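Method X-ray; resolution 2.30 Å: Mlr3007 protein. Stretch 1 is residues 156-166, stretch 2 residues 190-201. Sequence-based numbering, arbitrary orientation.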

# COMPACT_ATOMS: atom_id res chain seq x y z
N ASN A 156 3.33 0.37 -3.98
CA ASN A 156 3.11 0.19 -5.40
C ASN A 156 4.43 0.65 -6.05
O ASN A 156 5.16 1.44 -5.46
N VAL A 157 4.70 0.15 -7.26
CA VAL A 157 5.94 0.43 -7.99
C VAL A 157 5.72 1.46 -9.08
O VAL A 157 4.70 1.46 -9.74
N PHE A 158 6.71 2.32 -9.28
CA PHE A 158 6.64 3.39 -10.27
C PHE A 158 7.99 3.48 -10.93
O PHE A 158 9.01 3.75 -10.25
N ALA A 159 8.00 3.25 -12.24
CA ALA A 159 9.23 3.23 -13.01
C ALA A 159 9.21 4.24 -14.14
O ALA A 159 8.26 4.31 -14.93
N ASP A 160 10.28 5.02 -14.21
CA ASP A 160 10.46 6.05 -15.23
C ASP A 160 11.45 5.52 -16.23
O ASP A 160 12.64 5.44 -15.94
N PHE A 161 10.96 5.16 -17.42
CA PHE A 161 11.86 4.60 -18.46
C PHE A 161 12.55 5.66 -19.29
O PHE A 161 13.14 5.34 -20.32
N GLY A 162 12.45 6.92 -18.85
CA GLY A 162 13.12 8.02 -19.52
C GLY A 162 12.27 9.23 -19.87
O GLY A 162 12.77 10.35 -19.87
N ASP A 163 11.00 9.02 -20.15
CA ASP A 163 10.13 10.11 -20.59
C ASP A 163 9.48 10.92 -19.47
O ASP A 163 8.71 11.82 -19.75
N GLY A 164 9.76 10.60 -18.21
CA GLY A 164 9.17 11.34 -17.11
C GLY A 164 7.85 10.78 -16.57
O GLY A 164 7.36 11.24 -15.55
N VAL A 165 7.27 9.81 -17.27
CA VAL A 165 6.03 9.22 -16.84
C VAL A 165 6.34 8.07 -15.87
O VAL A 165 7.27 7.33 -16.10
N LEU A 166 5.59 8.00 -14.77
CA LEU A 166 5.76 6.94 -13.78
C LEU A 166 4.91 5.72 -14.19
O LEU A 166 3.70 5.67 -13.96
N ALA A 190 1.32 9.19 -13.30
CA ALA A 190 1.59 7.79 -13.47
C ALA A 190 0.69 7.24 -14.59
O ALA A 190 -0.37 7.82 -14.88
N GLU A 191 1.12 6.15 -15.21
CA GLU A 191 0.35 5.48 -16.25
C GLU A 191 0.47 3.99 -16.06
O GLU A 191 1.48 3.50 -15.59
N GLU A 192 -0.59 3.27 -16.41
CA GLU A 192 -0.58 1.85 -16.28
C GLU A 192 0.34 1.21 -17.32
O GLU A 192 0.50 1.72 -18.44
N ALA A 193 0.98 0.13 -16.92
CA ALA A 193 1.90 -0.56 -17.80
C ALA A 193 2.20 -1.96 -17.27
O ALA A 193 1.76 -2.31 -16.22
N ILE A 194 2.91 -2.74 -18.07
CA ILE A 194 3.27 -4.10 -17.73
C ILE A 194 4.78 -4.26 -17.93
O ILE A 194 5.33 -3.86 -18.95
N TYR A 195 5.44 -4.82 -16.94
CA TYR A 195 6.88 -5.04 -17.04
C TYR A 195 7.37 -6.07 -16.03
O TYR A 195 6.73 -6.33 -15.01
N SER A 196 8.51 -6.67 -16.34
CA SER A 196 9.14 -7.68 -15.52
C SER A 196 10.25 -7.08 -14.69
O SER A 196 10.58 -5.92 -14.84
N TYR A 197 10.87 -7.90 -13.84
CA TYR A 197 11.96 -7.44 -13.01
C TYR A 197 13.09 -7.01 -13.89
O TYR A 197 13.69 -5.95 -13.67
N ASP A 198 13.36 -7.80 -14.90
CA ASP A 198 14.46 -7.51 -15.81
C ASP A 198 14.27 -6.18 -16.57
O ASP A 198 15.23 -5.44 -16.75
N ASP A 199 13.04 -5.88 -17.00
CA ASP A 199 12.75 -4.59 -17.66
C ASP A 199 13.10 -3.41 -16.75
O ASP A 199 13.55 -2.40 -17.23
N LEU A 200 12.83 -3.55 -15.45
CA LEU A 200 13.13 -2.50 -14.47
C LEU A 200 14.59 -2.10 -14.45
O LEU A 200 14.92 -0.98 -14.09
N LYS A 201 15.47 -3.02 -14.81
CA LYS A 201 16.89 -2.71 -14.84
C LYS A 201 17.16 -1.59 -15.84
O LYS A 201 18.20 -0.94 -15.77

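The two stretches meet at two places: a parallel bridge between Leu166 and Ala190, and an apolar cluster built around the ring of Tyr195. At the bridge, Glu191 N donates to Leu166 O at 2.9 Å, and the same carbonyl receives a CA-H...O contact from Ala190 CA at 3.0 Å. The side chains of Leu166 and Ala190 lie on the same face of the sheet, CB to CB 4.1 Å, close enough that a methyl fills the space beside the leucine (chi1 m, chi2 t). Phe158 starts out pointing away, yet with chi1 m its ring swings back, and its edge meets Ala190 CB, 4.2 Å from CD2. Val165, chi1 t, points toward stretch 2 and sets CG1 3.5 Å from Glu191 CD; the extended glutamate (m, t) lies alongside the valine, with Glu191 CG also 3.6 Å from Val165 CG1.

In the strand, Val157 and Ala159 point toward stretch 2, as alternation requires, and Tyr195 points back at them with chi1 p. Tyr195 OH lies 3.5 Å from Val157 CG1 (chi1 t) and 3.8 Å from Ala159 CB; the hydroxyl finds its hydrogen bond just outside the stretches. The small Ala159 also admits Leu200, whose m,t rotamer carries CD2 to 3.6 Å from Ala159 CB. Phe161 leaves sideways, but chi1 m brings its ring edge toward the face of Tyr195, centroids 5.6 Å apart and planes at 72°. Phe161 CE1 lies 3.5 Å from Asp199 O.

Local polar bonds shape the flanking loops. Asp160, chi1 t, uses OD1 to accept from Gly162 N (2.8 Å) and Gly164 N (3.0 Å), two glycines whose backbone angles would jam a CB against the preceding carbonyl. Ser196, chi1 p, caps the weakly bonded helix: its OG accepts from Asp199 N at 3.2 Å, while Asp199 OD2, chi1 m, accepts from Ser196 N at 3.1 Å.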

# COMPACT_ATOMS: atom_id res chain seq x y z
CB ASN A 156 1.92 0.98 -5.89
CG ASN A 156 0.58 0.37 -5.47
OD1 ASN A 156 -0.20 0.98 -4.75
ND2 ASN A 156 0.34 -0.88 -5.91
CB VAL A 157 6.48 -0.87 -8.64
CG1 VAL A 157 7.78 -0.60 -9.42
CG2 VAL A 157 6.69 -1.93 -7.57
CB PHE A 158 6.27 4.71 -9.60
CG PHE A 158 4.99 4.65 -8.83
CD1 PHE A 158 4.98 4.27 -7.51
CD2 PHE A 158 3.80 4.99 -9.43
CE1 PHE A 158 3.82 4.21 -6.80
CE2 PHE A 158 2.63 4.92 -8.75
CZ PHE A 158 2.63 4.53 -7.41
CB ALA A 159 9.47 1.83 -13.55
CB ASP A 160 10.99 7.30 -14.57
CG ASP A 160 11.18 8.47 -15.54
OD1 ASP A 160 11.15 8.29 -16.80
OD2 ASP A 160 11.33 9.59 -15.02
CB PHE A 161 11.13 3.58 -19.34
CG PHE A 161 10.69 2.36 -18.57
CD1 PHE A 161 11.61 1.34 -18.29
CD2 PHE A 161 9.38 2.23 -18.12
CE1 PHE A 161 11.22 0.22 -17.57
CE2 PHE A 161 8.99 1.09 -17.41
CZ PHE A 161 9.91 0.10 -17.13
CB ASP A 163 9.05 9.54 -21.51
CG ASP A 163 8.18 8.52 -20.82
OD1 ASP A 163 8.34 8.32 -19.61
OD2 ASP A 163 7.31 7.92 -21.49
CB VAL A 165 5.19 8.72 -18.03
CG1 VAL A 165 4.00 7.91 -17.54
CG2 VAL A 165 4.74 9.90 -18.88
CB LEU A 166 5.40 7.47 -12.39
CG LEU A 166 6.34 8.61 -11.88
CD1 LEU A 166 5.74 9.33 -10.66
CD2 LEU A 166 7.77 8.15 -11.57
CB ALA A 190 1.35 7.05 -12.17
CB GLU A 191 0.83 5.83 -17.65
CG GLU A 191 0.46 7.23 -18.10
CD GLU A 191 1.07 7.60 -19.44
OE1 GLU A 191 1.68 6.71 -20.10
OE2 GLU A 191 0.93 8.80 -19.83
CB GLU A 192 -2.00 1.26 -16.31
CG GLU A 192 -2.76 1.49 -14.98
CD GLU A 192 -4.06 0.71 -14.90
OE1 GLU A 192 -4.79 0.76 -15.89
OE2 GLU A 192 -4.33 0.06 -13.85
CB ALA A 193 3.21 0.26 -17.97
CB ILE A 194 2.55 -5.09 -18.63
CG1 ILE A 194 1.05 -4.86 -18.58
CG2 ILE A 194 2.87 -6.51 -18.22
CD1 ILE A 194 0.26 -5.70 -19.63
CB TYR A 195 7.65 -3.71 -16.92
CG TYR A 195 7.28 -2.81 -15.75
CD1 TYR A 195 7.68 -3.11 -14.45
CD2 TYR A 195 6.62 -1.63 -15.95
CE1 TYR A 195 7.36 -2.26 -13.39
CE2 TYR A 195 6.33 -0.75 -14.89
CZ TYR A 195 6.69 -1.08 -13.63
OH TYR A 195 6.36 -0.22 -12.60
CB SER A 196 9.79 -8.73 -16.41
OG SER A 196 10.84 -8.14 -17.11
CB TYR A 197 12.46 -8.54 -12.07
CG TYR A 197 13.32 -7.99 -10.96
CD1 TYR A 197 12.75 -7.20 -9.98
CD2 TYR A 197 14.68 -8.31 -10.85
CE1 TYR A 197 13.49 -6.69 -8.93
CE2 TYR A 197 15.46 -7.80 -9.78
CZ TYR A 197 14.83 -6.99 -8.82
OH TYR A 197 15.48 -6.43 -7.73
CB ASP A 198 14.64 -8.67 -16.79
CG ASP A 198 15.91 -8.56 -17.55
OD1 ASP A 198 16.99 -8.85 -16.99
OD2 ASP A 198 15.82 -8.19 -18.73
CB ASP A 199 11.25 -4.47 -18.01
CG ASP A 199 10.81 -5.45 -19.06
OD1 ASP A 199 11.67 -5.82 -19.91
OD2 ASP A 199 9.60 -5.82 -19.07
CB LEU A 200 12.72 -2.91 -13.06
CG LEU A 200 11.24 -2.89 -12.77
CD1 LEU A 200 10.96 -3.32 -11.35
CD2 LEU A 200 10.67 -1.49 -13.02
CB LYS A 201 17.72 -3.96 -15.21
CG LYS A 201 17.85 -5.05 -14.10
CD LYS A 201 18.76 -4.54 -12.94
CE LYS A 201 19.27 -5.65 -12.00
NZ LYS A 201 20.34 -5.08 -11.09